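Local coordinates for probable transcriptional regulator, ArsR family protein (Rhodococcus sp. RHA1, PDB 3F6O) that probably regulates transcription by binding DNA as a two-chain assembly of winged helix-turn-helix subunits, at residues Ala84-Ala87 with Glu88-Leu92; Asp17-Arg20 with Arg21-Gly25; Phe41-Leu45 with Pro46-Lys50; Met1-Pro5 with Glu6-Gly10. All coordinates share one frame; numbering follows the deposited sequence.

Interaction 1. Residues Ala84-Ala87 with Glu88-Leu92; sequences AWLA and EQQEL
E88 gives its backbone N to A84 O (3.1 Å), one of the i to i+4 bonds that run through helix 77-94. Its extended side chain leaves with CG anti to the backbone N (chi1 156°) and brings OE2 obliquely to within 4.0 Å of W85 CD1; that oxygen accepts Q89 NE2 (2.9 Å) on its anti lone pair. Q89 itself curls back over one face of the W85 indole, its chain bent at chi2 (-27°). Q89 CG lies 3.6 Å from the centroid of the six-membered ring, a CH-pi contact close to the ring normal, while NE2 sits above the same face nearer the rim. NE2 also donates to W85 O (2.8 Å), which accepts Q89 N (3.3 Å) from the opposite face of its carbonyl plane. Two donors from one residue thus hold this oxygen, and the pair of acceptors on NE2 limits rotation of the amide. Helix 77-94 is the last helix of the modelled chain in this ArsR-type winged-helix subunit and faces its partner here: V82 of the second subunit packs on L86, and G25 of the second subunit on Q89. Q90 N then makes a nearly straight bond to L86 O (174°), and the Q90 side chain runs alongside L86, placing Q90 OE1 3.4 Å from L86 CD2. E91 N closes on A87 O (2.8 Å).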
loop_
_atom_site.group_PDB
_atom_site.type_symbol
_atom_site.label_atom_id
_atom_site.label_comp_id
_atom_site.label_asym_id
_atom_site.label_seq_id
_atom_site.Cartn_x
_atom_site.Cartn_y
_atom_site.Cartn_z
ATOM N N ALA A 84 1.910 11.299 1.085
ATOM C CA ALA A 84 2.895 11.777 2.053
ATOM C C ALA A 84 4.050 10.781 2.264
ATOM O O ALA A 84 5.221 11.177 2.276
ATOM C CB ALA A 84 2.209 12.077 3.391
ATOM N N TRP A 85 3.726 9.490 2.425
ATOM C CA TRP A 85 4.772 8.505 2.669
ATOM C C TRP A 85 5.641 8.375 1.423
ATOM O O TRP A 85 6.879 8.334 1.521
ATOM C CB TRP A 85 4.203 7.122 3.071
ATOM C CG TRP A 85 5.296 6.121 3.337
ATOM C CD1 TRP A 85 5.960 5.930 4.508
ATOM C CD2 TRP A 85 5.877 5.205 2.387
ATOM N NE1 TRP A 85 6.930 4.948 4.352
ATOM C CE2 TRP A 85 6.886 4.487 3.059
ATOM C CE3 TRP A 85 5.636 4.926 1.022
ATOM C CZ2 TRP A 85 7.657 3.500 2.426
ATOM C CZ3 TRP A 85 6.406 3.930 0.395
ATOM C CH2 TRP A 85 7.404 3.243 1.100
ATOM N N LEU A 86 4.997 8.285 0.264
ATOM C CA LEU A 86 5.712 8.169 -1.011
ATOM C C LEU A 86 6.668 9.334 -1.203
ATOM O O LEU A 86 7.833 9.133 -1.517
ATOM C CB LEU A 86 4.737 8.187 -2.178
ATOM C CG LEU A 86 4.084 6.888 -2.620
ATOM C CD1 LEU A 86 2.899 7.259 -3.519
ATOM C CD2 LEU A 86 5.087 5.962 -3.336
ATOM N N ALA A 87 6.153 10.550 -1.022
ATOM C CA ALA A 87 6.914 11.780 -1.227
ATOM C C ALA A 87 8.154 11.825 -0.342
ATOM O O ALA A 87 9.208 12.302 -0.766
ATOM C CB ALA A 87 6.017 12.996 -0.966
ATOM N N GLU A 88 8.020 11.336 0.885
ATOM C CA GLU A 88 9.111 11.274 1.837
ATOM C C GLU A 88 10.253 10.387 1.317
ATOM O O GLU A 88 11.425 10.746 1.435
ATOM C CB GLU A 88 8.586 10.792 3.192
ATOM C CG GLU A 88 9.621 10.135 4.094
ATOM C CD GLU A 88 9.035 9.715 5.438
ATOM O OE1 GLU A 88 8.825 10.631 6.280
ATOM O OE2 GLU A 88 8.813 8.486 5.666
ATOM N N GLN A 89 9.913 9.242 0.725
ATOM C CA GLN A 89 10.938 8.339 0.193
ATOM C C GLN A 89 11.575 8.934 -1.064
ATOM O O GLN A 89 12.804 8.902 -1.254
ATOM C CB GLN A 89 10.347 6.958 -0.131
ATOM C CG GLN A 89 9.521 6.300 0.959
ATOM C CD GLN A 89 9.876 6.706 2.375
ATOM O OE1 GLN A 89 11.028 6.612 2.812
ATOM N NE2 GLN A 89 8.853 7.128 3.130
ATOM N N GLN A 90 10.717 9.464 -1.920
ATOM C CA GLN A 90 11.179 10.140 -3.114
ATOM C C GLN A 90 12.053 11.375 -2.848
ATOM O O GLN A 90 12.993 11.607 -3.601
ATOM C CB GLN A 90 10.010 10.375 -4.055
ATOM C CG GLN A 90 9.653 9.042 -4.734
ATOM C CD GLN A 90 8.176 8.855 -4.995
ATOM O OE1 GLN A 90 7.622 7.767 -4.756
ATOM N NE2 GLN A 90 7.522 9.903 -5.486
ATOM N N GLU A 91 11.796 12.123 -1.770
ATOM C CA GLU A 91 12.703 13.206 -1.357
ATOM C C GLU A 91 14.084 12.666 -0.989
ATOM O O GLU A 91 15.105 13.260 -1.361
ATOM C CB GLU A 91 12.142 14.040 -0.198
ATOM C CG GLU A 91 13.195 14.954 0.445
ATOM C CD GLU A 91 12.633 16.202 1.110
ATOM O OE1 GLU A 91 11.470 16.190 1.591
ATOM O OE2 GLU A 91 13.380 17.206 1.163
ATOM N N LEU A 92 14.119 11.552 -0.250
ATOM C CA LEU A 92 15.392 10.926 0.114
ATOM C C LEU A 92 16.186 10.457 -1.102
ATOM O O LEU A 92 17.394 10.619 -1.144
ATOM C CB LEU A 92 15.189 9.748 1.071
ATOM C CG LEU A 92 14.703 10.124 2.466
ATOM C CD1 LEU A 92 14.326 8.856 3.182
ATOM C CD2 LEU A 92 15.764 10.904 3.255
#

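Interaction 2. Residues Asp17-Arg20 with Arg21-Gly25; sequences DPTR and RAVLG
R21 folds back along the first turn of helix 18-28, in the helix-turn-helix part of the ArsR-type domain, and lays its guanidinium over the backbone of D17 and P18. The packing comes first: a bend at chi3 (-47°) turns one face of the group onto P18, so that R21 NH2 lies 3.6 Å from P18 CA and 3.7 Å from P18 CB, with D17 O over the same face. The R20 guanidinium spreads over D17 CB, which lies 3.4 Å above the plane at its centre. Elsewhere on the helix, V23 CG2 rests 3.2 Å from T19 O, and A22 CB sits near P18 O. Backbone hydrogen bonds form the second class. R21 N reaches D17 O (3.0 Å) in the carbonyl plane, and A22, V23 and L24 repeat the i to i+4 pattern onto P18, T19 and R20. The third class is the N-cap: D17 OD2 accepts R20 N (3.0 Å) with its anti lone pair, closing the start of the helix. The arginine ends make up the fourth. R20 is fastened to A14 O and Q13 O, with F54 in a cation-pi contact; R21 sends NH1 to L15 O and NH2 to N9 OD1 of the second subunit. A leucine in place of R21 would probably leave both of those oxygens without this donor and strip P18 of its flat cover. R20 is thus held within its own subunit, whereas R21 bonds both its own chain and the second subunit.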
loop_
_atom_site.group_PDB
_atom_site.type_symbol
_atom_site.label_atom_id
_atom_site.label_comp_id
_atom_site.label_asym_id
_atom_site.label_seq_id
_atom_site.Cartn_x
_atom_site.Cartn_y
_atom_site.Cartn_z
ATOM N N ASP A 17 -5.773 -5.635 -1.821
ATOM C CA ASP A 17 -6.833 -6.468 -2.414
ATOM C C ASP A 17 -7.428 -5.819 -3.665
ATOM O O ASP A 17 -7.793 -4.626 -3.653
ATOM C CB ASP A 17 -7.926 -6.737 -1.374
ATOM C CG ASP A 17 -9.021 -7.637 -1.892
ATOM O OD1 ASP A 17 -8.851 -8.866 -1.835
ATOM O OD2 ASP A 17 -10.067 -7.127 -2.361
ATOM N N PRO A 18 -7.544 -6.604 -4.749
ATOM C CA PRO A 18 -8.050 -6.048 -5.996
ATOM C C PRO A 18 -9.541 -5.656 -5.967
ATOM O O PRO A 18 -9.944 -4.713 -6.681
ATOM C CB PRO A 18 -7.810 -7.195 -7.018
ATOM C CG PRO A 18 -7.835 -8.445 -6.194
ATOM C CD PRO A 18 -7.210 -8.050 -4.869
ATOM N N THR A 19 -10.349 -6.375 -5.190
ATOM C CA THR A 19 -11.755 -6.009 -5.012
ATOM C C THR A 19 -11.872 -4.629 -4.359
ATOM O O THR A 19 -12.656 -3.762 -4.801
ATOM C CB THR A 19 -12.532 -7.029 -4.156
ATOM O OG1 THR A 19 -12.456 -8.322 -4.767
ATOM C CG2 THR A 19 -14.021 -6.612 -4.064
ATOM N N ARG A 20 -11.105 -4.443 -3.288
ATOM C CA ARG A 20 -11.106 -3.170 -2.579
ATOM C C ARG A 20 -10.607 -2.039 -3.466
ATOM O O ARG A 20 -11.188 -0.962 -3.460
ATOM C CB ARG A 20 -10.310 -3.269 -1.277
ATOM C CG ARG A 20 -10.984 -4.208 -0.277
ATOM C CD ARG A 20 -10.382 -4.042 1.109
ATOM N NE ARG A 20 -9.002 -4.542 1.288
ATOM C CZ ARG A 20 -8.660 -5.718 1.829
ATOM N NH1 ARG A 20 -9.594 -6.629 2.122
ATOM N NH2 ARG A 20 -7.368 -6.009 2.056
ATOM N N ARG A 21 -9.531 -2.272 -4.231
ATOM C CA ARG A 21 -9.055 -1.229 -5.167
ATOM C C ARG A 21 -10.134 -0.894 -6.201
ATOM O O ARG A 21 -10.327 0.286 -6.525
ATOM C CB ARG A 21 -7.735 -1.610 -5.858
ATOM C CG ARG A 21 -6.504 -1.617 -4.923
ATOM C CD ARG A 21 -5.178 -1.679 -5.713
ATOM N NE ARG A 21 -5.216 -2.715 -6.756
ATOM C CZ ARG A 21 -4.901 -3.983 -6.547
ATOM N NH1 ARG A 21 -4.488 -4.366 -5.342
ATOM N NH2 ARG A 21 -4.960 -4.875 -7.541
ATOM N N ALA A 22 -10.858 -1.913 -6.685
ATOM C CA ALA A 22 -11.951 -1.704 -7.659
ATOM C C ALA A 22 -13.120 -0.888 -7.098
ATOM O O ALA A 22 -13.732 -0.022 -7.775
ATOM C CB ALA A 22 -12.459 -3.046 -8.181
ATOM N N VAL A 23 -13.475 -1.201 -5.864
ATOM C CA VAL A 23 -14.515 -0.445 -5.160
ATOM C C VAL A 23 -14.087 0.995 -4.993
ATOM O O VAL A 23 -14.900 1.893 -5.206
ATOM C CB VAL A 23 -14.800 -1.067 -3.795
ATOM C CG1 VAL A 23 -15.639 -0.116 -2.917
ATOM C CG2 VAL A 23 -15.490 -2.470 -3.937
ATOM N N LEU A 24 -12.845 1.228 -4.575
ATOM C CA LEU A 24 -12.359 2.602 -4.429
ATOM C C LEU A 24 -12.383 3.348 -5.787
ATOM O O LEU A 24 -12.727 4.523 -5.845
ATOM C CB LEU A 24 -10.966 2.651 -3.809
ATOM C CG LEU A 24 -10.913 2.272 -2.324
ATOM C CD1 LEU A 24 -9.451 2.216 -1.867
ATOM C CD2 LEU A 24 -11.782 3.255 -1.482
ATOM N N GLY A 25 -12.036 2.638 -6.858
ATOM C CA GLY A 25 -12.085 3.196 -8.227
ATOM C C GLY A 25 -13.490 3.658 -8.562
ATOM O O GLY A 25 -13.680 4.750 -9.081
#

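Interaction 3. Residues Phe41-Leu45 with Pro46-Lys50; sequences FDMAL and PSFMK
M43 reaches from the loop onto the first turn of helix 45-57, meeting S47 and F48. Its CB starts 4.1 Å from S47 CB. CG stands between the backbone N and the carbonyl carbon (chi1 61°), which steers the chain inward to within 4.0 Å of F48 N. SD comes closer, 3.7 Å from F48 N, and lies at the edge of the F48 ring near its plane, the two side chains crossing at about a right angle. A bend at chi3 then turns CE away, toward T19 of helix 18-28. With an alanine here, a gap is likely to open beside F48 and its backbone N, and T19 would lose its methyl neighbour. By family resemblance, helix 45-57 is probably the recognition helix of the helix-turn-helix, following helix 34-38, so this loop is the lead-in to the element expected to read DNA. A44 is its N-cap residue: A44 O accepts F48 N (3.1 Å) in the carbonyl plane, while A44 N donates to a water that is also hydrogen-bonded to S47 OG. M49 N makes the next bond, to L45 O (2.7 Å), and the L45 and M49 side chains run side by side in the same direction. Further back, F41 approaches the F48 ring with planes at 22° but slid so far apart that they barely overlap; F41 CD2 meets F48 CE1 at 3.6 Å. F48 is buried, with V23, L37 and A38 around it.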
loop_
_atom_site.group_PDB
_atom_site.type_symbol
_atom_site.label_atom_id
_atom_site.label_comp_id
_atom_site.label_asym_id
_atom_site.label_seq_id
_atom_site.Cartn_x
_atom_site.Cartn_y
_atom_site.Cartn_z
ATOM N N PHE A 41 -18.858 -8.378 -8.750
ATOM C CA PHE A 41 -18.021 -9.363 -8.064
ATOM C C PHE A 41 -18.744 -10.681 -7.845
ATOM O O PHE A 41 -19.915 -10.687 -7.461
ATOM C CB PHE A 41 -17.462 -8.765 -6.756
ATOM C CG PHE A 41 -16.742 -7.454 -6.972
ATOM C CD1 PHE A 41 -15.509 -7.420 -7.622
ATOM C CD2 PHE A 41 -17.310 -6.251 -6.546
ATOM C CE1 PHE A 41 -14.853 -6.195 -7.857
ATOM C CE2 PHE A 41 -16.662 -5.043 -6.777
ATOM C CZ PHE A 41 -15.429 -5.029 -7.434
ATOM N N ASP A 42 -18.072 -11.795 -8.150
ATOM C CA ASP A 42 -18.667 -13.111 -7.879
ATOM C C ASP A 42 -18.176 -13.614 -6.553
ATOM O O ASP A 42 -17.201 -14.390 -6.481
ATOM C CB ASP A 42 -18.323 -14.135 -8.958
ATOM C CG ASP A 42 -18.548 -13.607 -10.329
ATOM O OD1 ASP A 42 -19.716 -13.270 -10.651
ATOM O OD2 ASP A 42 -17.542 -13.514 -11.075
ATOM N N MET A 43 -18.805 -13.099 -5.505
ATOM C CA MET A 43 -18.616 -13.563 -4.149
ATOM C C MET A 43 -19.933 -13.340 -3.471
ATOM O O MET A 43 -20.755 -12.544 -3.928
ATOM C CB MET A 43 -17.470 -12.829 -3.423
ATOM C CG MET A 43 -17.619 -11.309 -3.245
ATOM S SD MET A 43 -16.147 -10.560 -2.482
ATOM C CE MET A 43 -14.983 -10.543 -3.849
ATOM N N ALA A 44 -20.141 -14.078 -2.400
ATOM C CA ALA A 44 -21.330 -13.958 -1.601
ATOM C C ALA A 44 -21.268 -12.627 -0.852
ATOM O O ALA A 44 -20.180 -12.095 -0.573
ATOM C CB ALA A 44 -21.421 -15.140 -0.640
ATOM N N LEU A 45 -22.432 -12.070 -0.559
ATOM C CA LEU A 45 -22.488 -10.773 0.102
ATOM C C LEU A 45 -21.674 -10.687 1.419
ATOM O O LEU A 45 -21.033 -9.672 1.657
ATOM C CB LEU A 45 -23.932 -10.349 0.324
ATOM C CG LEU A 45 -24.230 -8.998 0.989
ATOM C CD1 LEU A 45 -23.714 -7.825 0.164
ATOM C CD2 LEU A 45 -25.742 -8.898 1.205
ATOM N N PRO A 46 -21.713 -11.738 2.280
ATOM C CA PRO A 46 -20.862 -11.722 3.489
ATOM C C PRO A 46 -19.379 -11.500 3.182
ATOM O O PRO A 46 -18.706 -10.715 3.880
ATOM C CB PRO A 46 -21.063 -13.128 4.074
ATOM C CG PRO A 46 -22.473 -13.481 3.664
ATOM C CD PRO A 46 -22.533 -12.970 2.230
ATOM N N SER A 47 -18.876 -12.168 2.152
ATOM C CA SER A 47 -17.485 -11.989 1.737
ATOM C C SER A 47 -17.231 -10.567 1.231
ATOM O O SER A 47 -16.183 -9.983 1.508
ATOM C CB SER A 47 -17.080 -12.996 0.666
ATOM O OG SER A 47 -17.232 -14.319 1.168
ATOM N N PHE A 48 -18.207 -10.016 0.519
ATOM C CA PHE A 48 -18.090 -8.631 0.042
ATOM C C PHE A 48 -18.127 -7.636 1.193
ATOM O O PHE A 48 -17.359 -6.675 1.211
ATOM C CB PHE A 48 -19.156 -8.285 -0.989
ATOM C CG PHE A 48 -18.948 -6.913 -1.630
ATOM C CD1 PHE A 48 -17.883 -6.684 -2.510
ATOM C CD2 PHE A 48 -19.806 -5.867 -1.334
ATOM C CE1 PHE A 48 -17.686 -5.394 -3.113
ATOM C CE2 PHE A 48 -19.623 -4.587 -1.918
ATOM C CZ PHE A 48 -18.564 -4.369 -2.817
ATOM N N MET A 49 -19.006 -7.887 2.156
ATOM C CA MET A 49 -19.092 -7.061 3.354
ATOM C C MET A 49 -17.781 -6.991 4.141
ATOM O O MET A 49 -17.486 -5.983 4.755
ATOM C CB MET A 49 -20.278 -7.485 4.232
ATOM C CG MET A 49 -21.679 -7.116 3.659
ATOM S SD MET A 49 -21.870 -5.399 3.125
ATOM C CE MET A 49 -21.392 -4.511 4.592
ATOM N N LYS A 50 -16.994 -8.059 4.108
ATOM C CA LYS A 50 -15.655 -8.042 4.723
ATOM C C LYS A 50 -14.766 -6.967 4.089
ATOM O O LYS A 50 -14.046 -6.253 4.783
ATOM C CB LYS A 50 -15.000 -9.420 4.608
ATOM C CG LYS A 50 -15.230 -10.273 5.824
ATOM C CD LYS A 50 -15.491 -11.711 5.460
ATOM C CE LYS A 50 -14.248 -12.496 5.179
ATOM N NZ LYS A 50 -14.636 -13.952 5.244
HETATM O O HOH W 1 -17.887 -16.027 -1.558
#

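Interaction 4. Residues Met1-Pro5 with Glu6-Gly10; sequences MAQYP and EQLNG
Q3 and L8 cross at about a right angle, the extended glutamine passing its amide by the branched end of the leucine. Q3 NE2 is the amide atom nearest L8 CD2, at 3.6 Å, and the OE1 side follows at 3.9 Å. The polar end of Q3 is bound elsewhere, NE2 donating to A81 O, so the amide is held by that bond while the leucine methyls pack against it. P5 and E6 meet at a slant: a chi1 of 56° turns the E6 chain back toward the residues before it, and the bend at chi2 swings the carboxylate over to the proline. E6 OE2 ends 3.5 Å from P5 CD and 3.8 Å from Y4 CB, so the carboxylate packs against the carbons of both residues. N9 is turned with its amide beside P5 O; N9 OD1 lies 3.2 Å from that carbonyl oxygen, but both are acceptors, and OD1 accepts from R21 NH2 of the second subunit. The backbone gives P5 O the main role: N9 N donates to it at 3.1 Å with good geometry, L8 N only weakly, and Q7 N makes a weak bond to Y4 O. These residues lead into helix 5-15 of the ArsR-type subunit. L8 packs on A81 and W85 of helix 77-94 and Q3 on A84, so the N-terminal arm lies along that helix, while P5, L8 and N9 face the second subunit.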
loop_
_atom_site.group_PDB
_atom_site.type_symbol
_atom_site.label_atom_id
_atom_site.label_comp_id
_atom_site.label_asym_id
_atom_site.label_seq_id
_atom_site.Cartn_x
_atom_site.Cartn_y
_atom_site.Cartn_z
ATOM N N MET A 1 8.872 14.734 11.618
ATOM C CA MET A 1 8.463 13.444 12.240
ATOM C C MET A 1 7.488 12.686 11.330
ATOM O O MET A 1 6.387 13.183 11.038
ATOM C CB MET A 1 7.830 13.702 13.617
ATOM C CG MET A 1 7.493 12.430 14.400
ATOM S SD MET A 1 6.778 12.730 16.042
ATOM C CE MET A 1 8.287 12.913 16.997
ATOM N N ALA A 2 7.888 11.491 10.882
ATOM C CA ALA A 2 7.037 10.636 10.032
ATOM C C ALA A 2 5.739 10.261 10.751
ATOM O O ALA A 2 5.729 10.178 11.981
ATOM C CB ALA A 2 7.805 9.352 9.624
ATOM N N GLN A 3 4.659 10.040 9.993
ATOM C CA GLN A 3 3.378 9.530 10.544
ATOM C C GLN A 3 3.644 8.257 11.359
ATOM O O GLN A 3 4.552 7.515 11.017
ATOM C CB GLN A 3 2.377 9.193 9.426
ATOM C CG GLN A 3 2.503 10.005 8.127
ATOM C CD GLN A 3 1.474 9.585 7.053
ATOM O OE1 GLN A 3 0.260 9.466 7.351
ATOM N NE2 GLN A 3 1.951 9.374 5.793
ATOM N N TYR A 4 2.875 7.998 12.421
ATOM C CA TYR A 4 3.056 6.750 13.215
ATOM C C TYR A 4 2.787 5.550 12.302
ATOM O O TYR A 4 1.879 5.616 11.466
ATOM C CB TYR A 4 2.088 6.697 14.392
ATOM C CG TYR A 4 2.401 7.674 15.507
ATOM C CD1 TYR A 4 3.670 7.706 16.094
ATOM C CD2 TYR A 4 1.420 8.541 15.993
ATOM C CE1 TYR A 4 3.964 8.598 17.132
ATOM C CE2 TYR A 4 1.704 9.455 17.021
ATOM C CZ TYR A 4 2.981 9.472 17.583
ATOM O OH TYR A 4 3.295 10.342 18.621
ATOM N N PRO A 5 3.567 4.464 12.451
ATOM C CA PRO A 5 3.415 3.358 11.500
ATOM C C PRO A 5 2.051 2.675 11.528
ATOM O O PRO A 5 1.549 2.286 10.476
ATOM C CB PRO A 5 4.540 2.384 11.888
ATOM C CG PRO A 5 4.906 2.740 13.307
ATOM C CD PRO A 5 4.630 4.209 13.450
ATOM N N GLU A 6 1.419 2.570 12.697
ATOM C CA GLU A 6 0.157 1.837 12.802
ATOM C C GLU A 6 -0.984 2.417 11.954
ATOM O O GLU A 6 -1.887 1.681 11.521
ATOM C CB GLU A 6 -0.290 1.703 14.272
ATOM C CG GLU A 6 -0.436 3.035 15.042
ATOM C CD GLU A 6 0.794 3.383 15.865
ATOM O OE1 GLU A 6 0.651 3.941 16.972
ATOM O OE2 GLU A 6 1.924 3.080 15.442
ATOM N N GLN A 7 -0.947 3.722 11.717
ATOM C CA GLN A 7 -1.907 4.353 10.823
ATOM C C GLN A 7 -1.715 3.891 9.361
ATOM O O GLN A 7 -2.695 3.584 8.644
ATOM C CB GLN A 7 -1.851 5.886 10.976
ATOM C CG GLN A 7 -2.477 6.388 12.324
ATOM C CD GLN A 7 -4.016 6.556 12.256
ATOM O OE1 GLN A 7 -4.797 5.698 12.707
ATOM N NE2 GLN A 7 -4.443 7.644 11.654
ATOM N N LEU A 8 -0.458 3.771 8.938
ATOM C CA LEU A 8 -0.184 3.367 7.561
ATOM C C LEU A 8 -0.403 1.878 7.280
ATOM O O LEU A 8 -0.757 1.509 6.184
ATOM C CB LEU A 8 1.219 3.789 7.135
ATOM C CG LEU A 8 1.483 5.292 6.997
ATOM C CD1 LEU A 8 2.981 5.485 6.933
ATOM C CD2 LEU A 8 0.793 5.913 5.762
ATOM N N ASN A 9 -0.164 1.016 8.263
ATOM C CA ASN A 9 -0.329 -0.413 8.052
ATOM C C ASN A 9 -1.671 -0.782 7.447
ATOM O O ASN A 9 -1.731 -1.466 6.411
ATOM C CB ASN A 9 -0.161 -1.164 9.376
ATOM C CG ASN A 9 1.221 -0.983 9.988
ATOM O OD1 ASN A 9 2.200 -0.633 9.301
ATOM N ND2 ASN A 9 1.308 -1.224 11.291
ATOM N N GLY A 10 -2.753 -0.318 8.076
ATOM C CA GLY A 10 -4.087 -0.672 7.608
ATOM C C GLY A 10 -4.460 -0.002 6.290
ATOM O O GLY A 10 -5.198 -0.560 5.492
#

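In the fold
From the N terminus, interaction 4 brings the N-terminal arm into helix 5-15, interaction 2 opens helix 18-28, interaction 3 carries the loop after helix 34-38 into helix 45-57, and interaction 1 lies inside helix 77-94. All four are local and follow in series, neither nesting nor crossing. The N-terminal arm nevertheless meets the last modelled helix: interactions 4 and 1 touch where L8 packs on W85 and Q3 on A84. Interactions 2 and 3 touch too, T19, A22 and V23 joining helix 18-28 to the loop and helix 45-57. Interactions 1 and 3 stand about 35 Å apart, centre to centre. Interactions 1, 2 and 4 reach the second subunit; interaction 3 does not.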